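Local atomic coordinates of periplasmic binding protein (Agrobacterium tumefaciens str. B6, PDB entry 5L9G), a protein that binds the opine mannopine in the bacterial periplasm and probably hands it to an ABC transporter for uptake. Residues N135-M140 with V220-T225; F144-K147 with K152-L155; I160-A165 with E336-V341; T172-V177 with T243-Q248. All blocks are in the same frame, centred on the assembly; numbering follows the deposited sequence.

Contact 1: N135-M140 with V220-T225; sequences NGPKSM and VDMIIT
With chi1 at 59°, Met-222 sets its CG between its own backbone N and carbonyl carbon, and a turn at chi3 (81°) then folds the thioether end against the ring of Pro-137. The ring's CG does the touching: it lies 3.8 Å from Met-222 CE and equally 3.8 Å from Met-222 SD, so the proline corner meets both the sulfur and the methyl, the two side chains running at a slant to each other. CD of the same ring is a little farther away, 4.1 Å from Met-222 CE. The second pair, Met-140 and Ile-224, meets tip to tip. Here the methionine bends early, at chi2 (-52°), which brings its sulfur and methyl across to the strand; SD of Met-140 is 3.8 Å from CD1 of Ile-224, and CE of Met-140 also rests on that methyl.

Met-222 and Ile-224 are two residues apart on strand 222-226, so their side chains leave the same face, where the loop before helix 140-144 runs past. From strand 115-128, Trp-127 touches Pro-137 and Ile-125 touches Met-140, while Ala-165 of helix 162-169 touches both Met-140 and Ile-224.

No hydrogen bond joins the two segments. Backbone bonds of Met-222, Ile-223 and Ile-224 go to Lys-152, Ala-126 and Ala-154, and Ile-224 O also takes Trp-205 NE1. Buried sulfur, methyl and methylene groups hold loop to sheet by dispersion and the exclusion of water.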
loop_
_atom_site.group_PDB
_atom_site.type_symbol
_atom_site.label_atom_id
_atom_site.label_comp_id
_atom_site.label_asym_id
_atom_site.label_seq_id
_atom_site.Cartn_x
_atom_site.Cartn_y
_atom_site.Cartn_z
ATOM N N ASN A 135 21.260 -11.782 11.177
ATOM C CA ASN A 135 21.916 -11.787 9.869
ATOM C C ASN A 135 20.945 -12.166 8.737
ATOM O O ASN A 135 21.187 -13.087 7.947
ATOM C CB ASN A 135 23.199 -12.638 9.893
ATOM C CG ASN A 135 24.351 -12.014 10.706
ATOM O OD1 ASN A 135 24.171 -11.145 11.582
ATOM N ND2 ASN A 135 25.572 -12.460 10.463
ATOM N N GLY A 136 19.850 -11.416 8.673
ATOM C CA GLY A 136 18.836 -11.597 7.645
ATOM C C GLY A 136 19.114 -10.762 6.406
ATOM O O GLY A 136 20.103 -10.021 6.353
ATOM N N PRO A 137 18.253 -10.885 5.376
ATOM C CA PRO A 137 18.448 -10.071 4.156
ATOM C C PRO A 137 18.214 -8.585 4.454
ATOM O O PRO A 137 17.202 -8.221 5.068
ATOM C CB PRO A 137 17.385 -10.614 3.196
ATOM C CG PRO A 137 16.298 -11.192 4.097
ATOM C CD PRO A 137 17.055 -11.751 5.281
ATOM N N LYS A 138 19.127 -7.724 4.012
ATOM C CA LYS A 138 18.973 -6.295 4.299
ATOM C C LYS A 138 18.850 -5.423 3.036
ATOM O O LYS A 138 19.014 -4.207 3.116
ATOM C CB LYS A 138 20.115 -5.828 5.218
ATOM C CG LYS A 138 20.036 -6.446 6.625
ATOM C CD LYS A 138 21.272 -6.178 7.451
ATOM C CE LYS A 138 21.219 -6.861 8.800
ATOM N NZ LYS A 138 20.354 -6.138 9.768
ATOM N N SER A 139 18.588 -6.053 1.873
ATOM C CA SER A 139 18.487 -5.404 0.554
ATOM C C SER A 139 17.721 -6.327 -0.377
ATOM O O SER A 139 17.562 -7.514 -0.066
ATOM C CB SER A 139 19.888 -5.166 -0.033
ATOM O OG SER A 139 20.465 -6.361 -0.555
ATOM N N MET A 140 17.250 -5.805 -1.535
ATOM C CA MET A 140 16.546 -6.665 -2.502
ATOM C C MET A 140 17.488 -7.694 -3.126
ATOM O O MET A 140 17.053 -8.814 -3.399
ATOM C CB MET A 140 15.884 -5.854 -3.611
ATOM C CG MET A 140 14.602 -5.241 -3.201
ATOM S SD MET A 140 13.419 -6.402 -2.454
ATOM C CE MET A 140 12.303 -5.215 -1.798
ATOM N N VAL A 220 6.907 -18.378 6.842
ATOM C CA VAL A 220 7.822 -17.919 5.793
ATOM C C VAL A 220 9.151 -17.560 6.429
ATOM O O VAL A 220 9.186 -17.274 7.636
ATOM C CB VAL A 220 7.241 -16.737 4.949
ATOM C CG1 VAL A 220 5.954 -17.151 4.244
ATOM C CG2 VAL A 220 7.034 -15.480 5.799
ATOM N N ASP A 221 10.228 -17.502 5.624
ATOM C CA ASP A 221 11.544 -17.101 6.134
ATOM C C ASP A 221 11.799 -15.632 5.887
ATOM O O ASP A 221 12.510 -14.972 6.634
ATOM C CB ASP A 221 12.649 -18.001 5.571
ATOM C CG ASP A 221 12.471 -19.437 6.027
ATOM O OD1 ASP A 221 12.247 -19.656 7.241
ATOM O OD2 ASP A 221 12.473 -20.327 5.170
ATOM N N MET A 222 11.222 -15.111 4.810
ATOM C CA MET A 222 11.341 -13.688 4.478
ATOM C C MET A 222 10.142 -13.319 3.631
ATOM O O MET A 222 9.560 -14.189 2.983
ATOM C CB MET A 222 12.669 -13.344 3.788
ATOM C CG MET A 222 12.891 -14.120 2.488
ATOM S SD MET A 222 14.477 -13.643 1.754
ATOM C CE MET A 222 15.656 -14.653 2.718
ATOM N N ILE A 223 9.769 -12.034 3.648
ATOM C CA ILE A 223 8.549 -11.575 2.966
ATOM C C ILE A 223 8.696 -10.120 2.592
ATOM O O ILE A 223 9.299 -9.339 3.336
ATOM C CB ILE A 223 7.292 -11.801 3.900
ATOM C CG1 ILE A 223 5.964 -11.352 3.261
ATOM C CG2 ILE A 223 7.455 -11.131 5.307
ATOM C CD1 ILE A 223 4.719 -11.804 4.062
ATOM N N ILE A 224 8.133 -9.760 1.440
ATOM C CA ILE A 224 7.992 -8.362 1.069
ATOM C C ILE A 224 6.523 -8.042 1.321
ATOM O O ILE A 224 5.634 -8.605 0.665
ATOM C CB ILE A 224 8.409 -8.011 -0.376
ATOM C CG1 ILE A 224 9.895 -8.358 -0.633
ATOM C CG2 ILE A 224 8.139 -6.502 -0.619
ATOM C CD1 ILE A 224 10.273 -8.429 -2.125
ATOM N N THR A 225 6.268 -7.162 2.291
ATOM C CA THR A 225 4.892 -6.738 2.598
ATOM C C THR A 225 4.926 -5.318 3.214
ATOM O O THR A 225 5.975 -4.668 3.259
ATOM C CB THR A 225 4.109 -7.817 3.422
ATOM O OG1 THR A 225 2.711 -7.482 3.474
ATOM C CG2 THR A 225 4.668 -8.000 4.842
#

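Contact 2: F144-K147 with K152-L155; sequences FDVK and KRAL
Phe-144 and Arg-153 stand opposite each other with their CA atoms 8.8 Å apart, too far for backbone pairing, and the arginine side chain bridges the gap between the end of helix 140-144 and the start of strand 153-156. Its CG lies anti to the carbonyl carbon (chi1 -87°), and a bend at chi2 swings the guanidinium under the 144-147 loop. Val-146 sits over the flat group: CG2 is 3.8 Å above the guanidinium plane, close over its centre, and its nearest atom there is Arg-153 CZ, also at 3.8 Å. The backbone carbonyl of Asp-145 comes in at the rim of the group, nearly level with it, its O 3.2 Å from Arg-153 NH1.

Three carbonyls outside the two segments accept from the head. Arg-153 NE bonds to Phe-143 O, and NH2 bonds to both Phe-149 O and Gly-151 O, so helix 140-144 (Phe-143) and the 148-151 link (Phe-149, Gly-151) are tied to one side chain and the guanidinium is fixed in rotation. The carboxylate of Asp-145 stays apart from the arginine, and its OD1 accepts from Lys-148 N.

Leu-197 of helix 184-197 touches Phe-144, Val-146 and Arg-153. Strand 153-156 runs parallel to both strand 201-205 and strand 222-226, and the loop pinned here is a helix-to-strand connection of the alpha/beta lobe found in periplasmic binding proteins.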
loop_
_atom_site.group_PDB
_atom_site.type_symbol
_atom_site.label_atom_id
_atom_site.label_comp_id
_atom_site.label_asym_id
_atom_site.label_seq_id
_atom_site.Cartn_x
_atom_site.Cartn_y
_atom_site.Cartn_z
ATOM N N PHE A 144 16.628 -11.760 -3.030
ATOM C CA PHE A 144 16.598 -12.627 -4.214
ATOM C C PHE A 144 17.742 -13.635 -4.233
ATOM O O PHE A 144 17.798 -14.479 -5.128
ATOM C CB PHE A 144 16.582 -11.760 -5.500
ATOM C CG PHE A 144 15.228 -11.174 -5.850
ATOM C CD1 PHE A 144 14.646 -10.184 -5.051
ATOM C CD2 PHE A 144 14.565 -11.564 -7.007
ATOM C CE1 PHE A 144 13.402 -9.632 -5.380
ATOM C CE2 PHE A 144 13.334 -10.995 -7.349
ATOM C CZ PHE A 144 12.747 -10.047 -6.523
ATOM N N ASP A 145 18.638 -13.562 -3.243
ATOM C CA ASP A 145 19.822 -14.430 -3.183
ATOM C C ASP A 145 19.530 -15.707 -2.395
ATOM O O ASP A 145 19.781 -15.768 -1.187
ATOM C CB ASP A 145 21.029 -13.672 -2.619
ATOM C CG ASP A 145 22.362 -14.378 -2.850
ATOM O OD1 ASP A 145 22.353 -15.617 -3.076
ATOM O OD2 ASP A 145 23.412 -13.704 -2.768
ATOM N N VAL A 146 19.055 -16.739 -3.103
ATOM C CA VAL A 146 18.659 -18.031 -2.518
ATOM C C VAL A 146 19.885 -18.845 -2.065
ATOM O O VAL A 146 19.770 -19.679 -1.162
ATOM C CB VAL A 146 17.700 -18.809 -3.458
ATOM C CG1 VAL A 146 17.254 -20.137 -2.843
ATOM C CG2 VAL A 146 16.472 -17.959 -3.792
ATOM N N LYS A 147 21.060 -18.569 -2.650
ATOM C CA LYS A 147 22.291 -19.233 -2.240
ATOM C C LYS A 147 22.780 -18.680 -0.899
ATOM O O LYS A 147 23.042 -19.462 0.011
ATOM C CB LYS A 147 23.386 -19.136 -3.328
ATOM C CG LYS A 147 23.234 -20.101 -4.544
ATOM C CD LYS A 147 23.235 -21.611 -4.211
ATOM C CE LYS A 147 24.439 -22.343 -4.756
ATOM N NZ LYS A 147 24.398 -23.784 -4.412
ATOM N N LYS A 152 12.148 -19.946 2.423
ATOM C CA LYS A 152 10.834 -19.686 1.860
ATOM C C LYS A 152 10.565 -18.191 1.794
ATOM O O LYS A 152 10.590 -17.508 2.817
ATOM C CB LYS A 152 9.747 -20.382 2.695
ATOM C CG LYS A 152 9.826 -21.905 2.717
ATOM C CD LYS A 152 8.755 -22.458 3.665
ATOM C CE LYS A 152 8.956 -23.919 3.996
ATOM N NZ LYS A 152 8.623 -24.812 2.853
ATOM N N ARG A 153 10.306 -17.689 0.577
ATOM C CA ARG A 153 9.940 -16.300 0.308
ATOM C C ARG A 153 8.420 -16.152 0.160
ATOM O O ARG A 153 7.751 -17.072 -0.307
ATOM C CB ARG A 153 10.569 -15.842 -1.019
ATOM C CG ARG A 153 12.003 -15.277 -0.878
ATOM C CD ARG A 153 13.058 -16.302 -1.123
ATOM N NE ARG A 153 14.396 -15.703 -1.106
ATOM C CZ ARG A 153 15.449 -16.280 -0.540
ATOM N NH1 ARG A 153 16.620 -15.659 -0.522
ATOM N NH2 ARG A 153 15.332 -17.472 0.038
ATOM N N ALA A 154 7.886 -14.968 0.515
ATOM C CA ALA A 154 6.495 -14.646 0.257
ATOM C C ALA A 154 6.435 -13.272 -0.388
ATOM O O ALA A 154 7.101 -12.336 0.060
ATOM C CB ALA A 154 5.668 -14.690 1.522
ATOM N N LEU A 155 5.680 -13.167 -1.486
ATOM C CA LEU A 155 5.530 -11.921 -2.231
ATOM C C LEU A 155 4.043 -11.705 -2.443
ATOM O O LEU A 155 3.265 -12.644 -2.320
ATOM C CB LEU A 155 6.213 -12.018 -3.610
ATOM C CG LEU A 155 7.731 -11.826 -3.692
ATOM C CD1 LEU A 155 8.447 -13.009 -3.148
ATOM C CD2 LEU A 155 8.173 -11.691 -5.173
#

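Contact 3: I160-A165 with E336-V341; sequences IGMIEA and EAYDNV
Met-162 and Tyr-338 make the main apolar contact, their side chains crossing at a slant. The methylene part of the methionine does the work: CB lies 3.7 Å from Tyr-338 CZ. CG of Met-162 is also in van der Waals contact with the hydroxyl, 3.4 Å from Tyr-338 OH. Bends at chi2 and chi3 lead the thioether end away from helix 324-343 and toward the sheet, where its CE packs on Ile-224. Tyr-338 points its ring at this spot because CG stands anti to the backbone N (chi1 -167°). Lower on the same side chain, CD1 of Ile-163 comes within 4.3 Å of Tyr-338 CB, a looser touch at the root of the ring. Ile-191 and Leu-194 of helix 184-197 fill in beside Ile-163.

In the fold, this is where the long C-terminal helix 324-343 packs against the first turn of helix 162-169, the helix that follows strand 153-156 of the alpha/beta lobe. Leu-155 on that strand touches both Met-162 and Tyr-338.

The polar groups are satisfied on other partners. Tyr-338 OH donates to the carbonyl O of Trp-156, which ties the C-terminal helix to the end of the strand. Gly-161 is the N-cap of helix 162-169, with a positive phi (95°) that suits glycine. Its N reaches Glu-164 OE2 at 2.9 Å, the donor lying above the carboxylate plane; this is the third-residue half of a capping box. The other carboxylate oxygen, Glu-164 OE1, is bonded by Tyr-178 OH and Trp-327 NE1.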
loop_
_atom_site.group_PDB
_atom_site.type_symbol
_atom_site.label_atom_id
_atom_site.label_comp_id
_atom_site.label_asym_id
_atom_site.label_seq_id
_atom_site.Cartn_x
_atom_site.Cartn_y
_atom_site.Cartn_z
ATOM N N ILE A 160 2.393 -4.087 -7.841
ATOM C CA ILE A 160 2.978 -2.819 -7.339
ATOM C C ILE A 160 3.981 -3.082 -6.207
ATOM O O ILE A 160 3.629 -3.655 -5.186
ATOM C CB ILE A 160 1.926 -1.732 -6.985
ATOM C CG1 ILE A 160 1.139 -1.326 -8.277
ATOM C CG2 ILE A 160 2.617 -0.500 -6.349
ATOM C CD1 ILE A 160 -0.191 -0.584 -8.026
ATOM N N GLY A 161 5.232 -2.693 -6.444
ATOM C CA GLY A 161 6.325 -2.908 -5.494
ATOM C C GLY A 161 7.102 -4.179 -5.788
ATOM O O GLY A 161 8.288 -4.262 -5.465
ATOM N N MET A 162 6.457 -5.169 -6.439
ATOM C CA MET A 162 7.075 -6.465 -6.780
ATOM C C MET A 162 7.962 -6.384 -8.026
ATOM O O MET A 162 9.066 -6.943 -8.023
ATOM C CB MET A 162 6.009 -7.572 -6.914
ATOM C CG MET A 162 5.023 -7.630 -5.728
ATOM S SD MET A 162 5.852 -8.039 -4.152
ATOM C CE MET A 162 5.466 -6.615 -3.190
ATOM N N ILE A 163 7.496 -5.692 -9.087
ATOM C CA ILE A 163 8.280 -5.495 -10.320
ATOM C C ILE A 163 9.537 -4.674 -9.981
ATOM O O ILE A 163 10.640 -5.023 -10.398
ATOM C CB ILE A 163 7.445 -4.798 -11.443
ATOM C CG1 ILE A 163 6.104 -5.546 -11.748
ATOM C CG2 ILE A 163 8.278 -4.552 -12.716
ATOM C CD1 ILE A 163 6.192 -6.996 -12.310
ATOM N N GLU A 164 9.345 -3.590 -9.214
ATOM C CA GLU A 164 10.426 -2.693 -8.792
ATOM C C GLU A 164 11.436 -3.422 -7.918
ATOM O O GLU A 164 12.638 -3.134 -8.035
ATOM C CB GLU A 164 9.870 -1.468 -8.059
ATOM C CG GLU A 164 8.936 -0.592 -8.883
ATOM C CD GLU A 164 7.456 -0.894 -8.682
ATOM O OE1 GLU A 164 6.645 0.058 -8.703
ATOM O OE2 GLU A 164 7.100 -2.082 -8.526
ATOM N N ALA A 165 10.960 -4.377 -7.057
ATOM C CA ALA A 165 11.826 -5.184 -6.175
ATOM C C ALA A 165 12.833 -5.957 -7.033
ATOM O O ALA A 165 14.013 -5.965 -6.719
ATOM C CB ALA A 165 10.988 -6.151 -5.334
ATOM N N GLU A 336 -0.587 -8.893 -16.267
ATOM C CA GLU A 336 -0.505 -10.118 -17.057
ATOM C C GLU A 336 0.832 -10.856 -16.881
ATOM O O GLU A 336 0.820 -12.061 -16.639
ATOM C CB GLU A 336 -0.827 -9.845 -18.552
ATOM C CG GLU A 336 -0.620 -11.042 -19.470
ATOM C CD GLU A 336 -1.212 -10.906 -20.857
ATOM O OE1 GLU A 336 -0.457 -10.577 -21.802
ATOM O OE2 GLU A 336 -2.429 -11.156 -21.003
ATOM N N ALA A 337 1.978 -10.152 -17.022
ATOM C CA ALA A 337 3.290 -10.778 -16.883
ATOM C C ALA A 337 3.513 -11.358 -15.471
ATOM O O ALA A 337 4.042 -12.466 -15.334
ATOM C CB ALA A 337 4.382 -9.782 -17.234
ATOM N N TYR A 338 3.077 -10.627 -14.425
ATOM C CA TYR A 338 3.235 -11.086 -13.041
ATOM C C TYR A 338 2.294 -12.270 -12.742
ATOM O O TYR A 338 2.723 -13.220 -12.089
ATOM C CB TYR A 338 3.071 -9.927 -12.063
ATOM C CG TYR A 338 3.505 -10.226 -10.641
ATOM C CD1 TYR A 338 4.800 -10.664 -10.362
ATOM C CD2 TYR A 338 2.649 -9.995 -9.569
ATOM C CE1 TYR A 338 5.216 -10.910 -9.053
ATOM C CE2 TYR A 338 3.056 -10.227 -8.254
ATOM C CZ TYR A 338 4.345 -10.672 -8.000
ATOM O OH TYR A 338 4.752 -10.869 -6.702
ATOM N N ASP A 339 1.074 -12.280 -13.328
ATOM C CA ASP A 339 0.140 -13.415 -13.241
ATOM C C ASP A 339 0.872 -14.675 -13.737
ATOM O O ASP A 339 0.785 -15.714 -13.101
ATOM C CB ASP A 339 -1.120 -13.192 -14.128
ATOM C CG ASP A 339 -2.247 -12.343 -13.556
ATOM O OD1 ASP A 339 -2.179 -11.983 -12.349
ATOM O OD2 ASP A 339 -3.197 -12.029 -14.317
ATOM N N ASN A 340 1.617 -14.567 -14.856
ATOM C CA ASN A 340 2.356 -15.685 -15.439
ATOM C C ASN A 340 3.501 -16.174 -14.564
ATOM O O ASN A 340 3.704 -17.383 -14.464
ATOM C CB ASN A 340 2.815 -15.370 -16.847
ATOM C CG ASN A 340 1.701 -15.602 -17.825
ATOM O OD1 ASN A 340 0.866 -14.725 -18.076
ATOM N ND2 ASN A 340 1.575 -16.838 -18.274
ATOM N N VAL A 341 4.222 -15.255 -13.900
ATOM C CA VAL A 341 5.287 -15.611 -12.958
ATOM C C VAL A 341 4.712 -16.500 -11.828
ATOM O O VAL A 341 5.303 -17.530 -11.502
ATOM C CB VAL A 341 6.005 -14.341 -12.399
ATOM C CG1 VAL A 341 6.857 -14.666 -11.174
ATOM C CG2 VAL A 341 6.859 -13.681 -13.482
#

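Contact 4: T172-V177 with T243-Q248; sequences TPRDKV and TFNDAQ
NH1 of Arg-174 is gripped by two oxygens at once: OD1 of Asp-246 at 2.9 Å, in a salt bridge, and OD1 of Asn-245, also at 2.9 Å but at a poorer angle, a weak bond. The two acceptors are the central residues of a type II beta turn from Phe-244 to Ala-247, where strand 240-256 breaks and turns a corner. Arg-174 comes from the loop between helices 162-169 and 177-180. Its chain runs out extended and bends at chi3 (-70°), which brings the guanidinium round to the turn.

The carboxylate meets that group near its edge, yet the planes are far from coplanar, and NH1 approaches Asp-246 OD1 from above the carboxylate plane. Asp-246 OD1 also lies 3.5 Å from both CG and CD of Arg-174, so two methylenes of the arginine rest against that oxygen. The amide plane of Asn-245 is turned 85° from the guanidinium plane.

Both acidic and amide groups have a second partner in the loop before helix 140-144. Asp-246 OD2 takes the N-H of Met-140, at the start of that helix, and Asn-245 ND2 donates to Lys-138 O. Each side chain thus faces two loops, and these bonds probably help fix the orientation in which both meet the arginine.

Leading into the corner is an ST turn: Thr-243 OG1 accepts from Asn-245 N at 3.0 Å, with a nearly straight N-H...O angle of 167°.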
loop_
_atom_site.group_PDB
_atom_site.type_symbol
_atom_site.label_atom_id
_atom_site.label_comp_id
_atom_site.label_asym_id
_atom_site.label_seq_id
_atom_site.Cartn_x
_atom_site.Cartn_y
_atom_site.Cartn_z
ATOM N N THR A 172 19.915 -2.198 -9.874
ATOM C CA THR A 172 19.493 -0.859 -10.282
ATOM C C THR A 172 19.539 0.070 -9.066
ATOM O O THR A 172 18.916 -0.247 -8.066
ATOM C CB THR A 172 18.069 -0.897 -10.881
ATOM O OG1 THR A 172 18.031 -1.860 -11.934
ATOM C CG2 THR A 172 17.622 0.458 -11.406
ATOM N N PRO A 173 20.222 1.235 -9.138
ATOM C CA PRO A 173 20.193 2.162 -7.986
ATOM C C PRO A 173 18.746 2.618 -7.704
ATOM O O PRO A 173 17.937 2.716 -8.640
ATOM C CB PRO A 173 21.092 3.323 -8.434
ATOM C CG PRO A 173 21.894 2.781 -9.587
ATOM C CD PRO A 173 21.010 1.789 -10.259
ATOM N N ARG A 174 18.401 2.837 -6.417
ATOM C CA ARG A 174 17.051 3.251 -6.008
ATOM C C ARG A 174 16.511 4.441 -6.790
ATOM O O ARG A 174 15.325 4.468 -7.108
ATOM C CB ARG A 174 16.995 3.547 -4.503
ATOM C CG ARG A 174 16.961 2.288 -3.662
ATOM C CD ARG A 174 16.743 2.593 -2.200
ATOM N NE ARG A 174 17.891 3.245 -1.557
ATOM C CZ ARG A 174 18.795 2.619 -0.808
ATOM N NH1 ARG A 174 18.732 1.303 -0.639
ATOM N NH2 ARG A 174 19.768 3.302 -0.222
ATOM N N ASP A 175 17.381 5.421 -7.109
ATOM C CA ASP A 175 16.955 6.617 -7.836
ATOM C C ASP A 175 16.766 6.381 -9.356
ATOM O O ASP A 175 16.388 7.312 -10.079
ATOM C CB ASP A 175 17.931 7.781 -7.550
ATOM C CG ASP A 175 19.370 7.592 -8.028
ATOM O OD1 ASP A 175 19.800 6.420 -8.207
ATOM O OD2 ASP A 175 20.077 8.607 -8.182
ATOM N N LYS A 176 17.060 5.155 -9.840
ATOM C CA LYS A 176 16.966 4.786 -11.263
ATOM C C LYS A 176 15.949 3.643 -11.533
ATOM O O LYS A 176 15.861 3.161 -12.664
ATOM C CB LYS A 176 18.347 4.424 -11.846
ATOM C CG LYS A 176 19.414 5.507 -11.690
ATOM C CD LYS A 176 19.600 6.320 -12.952
ATOM C CE LYS A 176 20.730 7.317 -12.826
ATOM N NZ LYS A 176 20.344 8.508 -12.017
ATOM N N VAL A 177 15.200 3.202 -10.515
ATOM C CA VAL A 177 14.226 2.113 -10.680
ATOM C C VAL A 177 13.351 2.288 -11.928
ATOM O O VAL A 177 13.227 1.368 -12.745
ATOM C CB VAL A 177 13.345 1.913 -9.402
ATOM C CG1 VAL A 177 12.159 0.990 -9.674
ATOM C CG2 VAL A 177 14.171 1.374 -8.245
ATOM N N THR A 243 13.643 -3.992 7.731
ATOM C CA THR A 243 14.442 -2.816 7.387
ATOM C C THR A 243 13.651 -1.960 6.394
ATOM O O THR A 243 12.818 -2.478 5.650
ATOM C CB THR A 243 15.809 -3.249 6.778
ATOM O OG1 THR A 243 16.533 -2.091 6.413
ATOM C CG2 THR A 243 15.663 -4.127 5.522
ATOM N N PHE A 244 13.962 -0.663 6.338
ATOM C CA PHE A 244 13.377 0.216 5.320
ATOM C C PHE A 244 14.325 0.275 4.103
ATOM O O PHE A 244 13.984 0.929 3.110
ATOM C CB PHE A 244 13.150 1.639 5.871
ATOM C CG PHE A 244 11.941 1.742 6.778
ATOM C CD1 PHE A 244 10.671 1.955 6.252
ATOM C CD2 PHE A 244 12.079 1.651 8.159
ATOM C CE1 PHE A 244 9.549 2.057 7.097
ATOM C CE2 PHE A 244 10.963 1.746 8.997
ATOM C CZ PHE A 244 9.706 1.948 8.465
ATOM N N ASN A 245 15.528 -0.375 4.184
ATOM C CA ASN A 245 16.468 -0.358 3.050
ATOM C C ASN A 245 15.818 -1.003 1.822
ATOM O O ASN A 245 15.272 -2.105 1.937
ATOM C CB ASN A 245 17.772 -1.092 3.384
ATOM C CG ASN A 245 18.827 -0.850 2.334
ATOM O OD1 ASN A 245 19.222 0.297 2.074
ATOM N ND2 ASN A 245 19.210 -1.902 1.619
ATOM N N ASP A 246 15.827 -0.295 0.679
ATOM C CA ASP A 246 15.203 -0.749 -0.586
ATOM C C ASP A 246 13.678 -0.834 -0.522
ATOM O O ASP A 246 13.055 -1.449 -1.398
ATOM C CB ASP A 246 15.792 -2.091 -1.075
ATOM C CG ASP A 246 17.122 -1.991 -1.769
ATOM O OD1 ASP A 246 17.512 -0.853 -2.160
ATOM O OD2 ASP A 246 17.763 -3.045 -1.959
ATOM N N ALA A 247 13.055 -0.231 0.510
ATOM C CA ALA A 247 11.598 -0.262 0.574
ATOM C C ALA A 247 11.003 0.779 -0.402
ATOM O O ALA A 247 11.662 1.756 -0.772
ATOM C CB ALA A 247 11.115 0.004 1.996
ATOM N N GLN A 248 9.763 0.554 -0.822
ATOM C CA GLN A 248 9.059 1.482 -1.694
ATOM C C GLN A 248 8.140 2.328 -0.817
ATOM O O GLN A 248 7.332 1.784 -0.057
ATOM C CB GLN A 248 8.232 0.728 -2.743
ATOM C CG GLN A 248 7.471 1.661 -3.698
ATOM C CD GLN A 248 6.647 0.867 -4.669
ATOM O OE1 GLN A 248 7.070 0.634 -5.778
ATOM N NE2 GLN A 248 5.549 0.301 -4.261
#

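In the fold
Contacts 1 and 3 are buried and apolar across their segments, whereas contacts 2 and 4 are only partly buried and each depends on an arginine head, one gathered among backbone carbonyls, the other paired with a carboxylate and, weakly, an amide. Contacts 1 and 2 share neighbouring strands, 222-226 and 153-156, and their segments 135-140 and 144-147 flank helix 140-144. Contact 4 meets contact 1 through the 135-140 loop, which is thus held by sulfur and methyl packing toward one strand and by polar bonds toward the corner of strand 240-256. Contact 3 brings in the C-terminal helix; its 160-165 segment touches all three of the others, through Ile-224, Leu-155 and Val-177 among others.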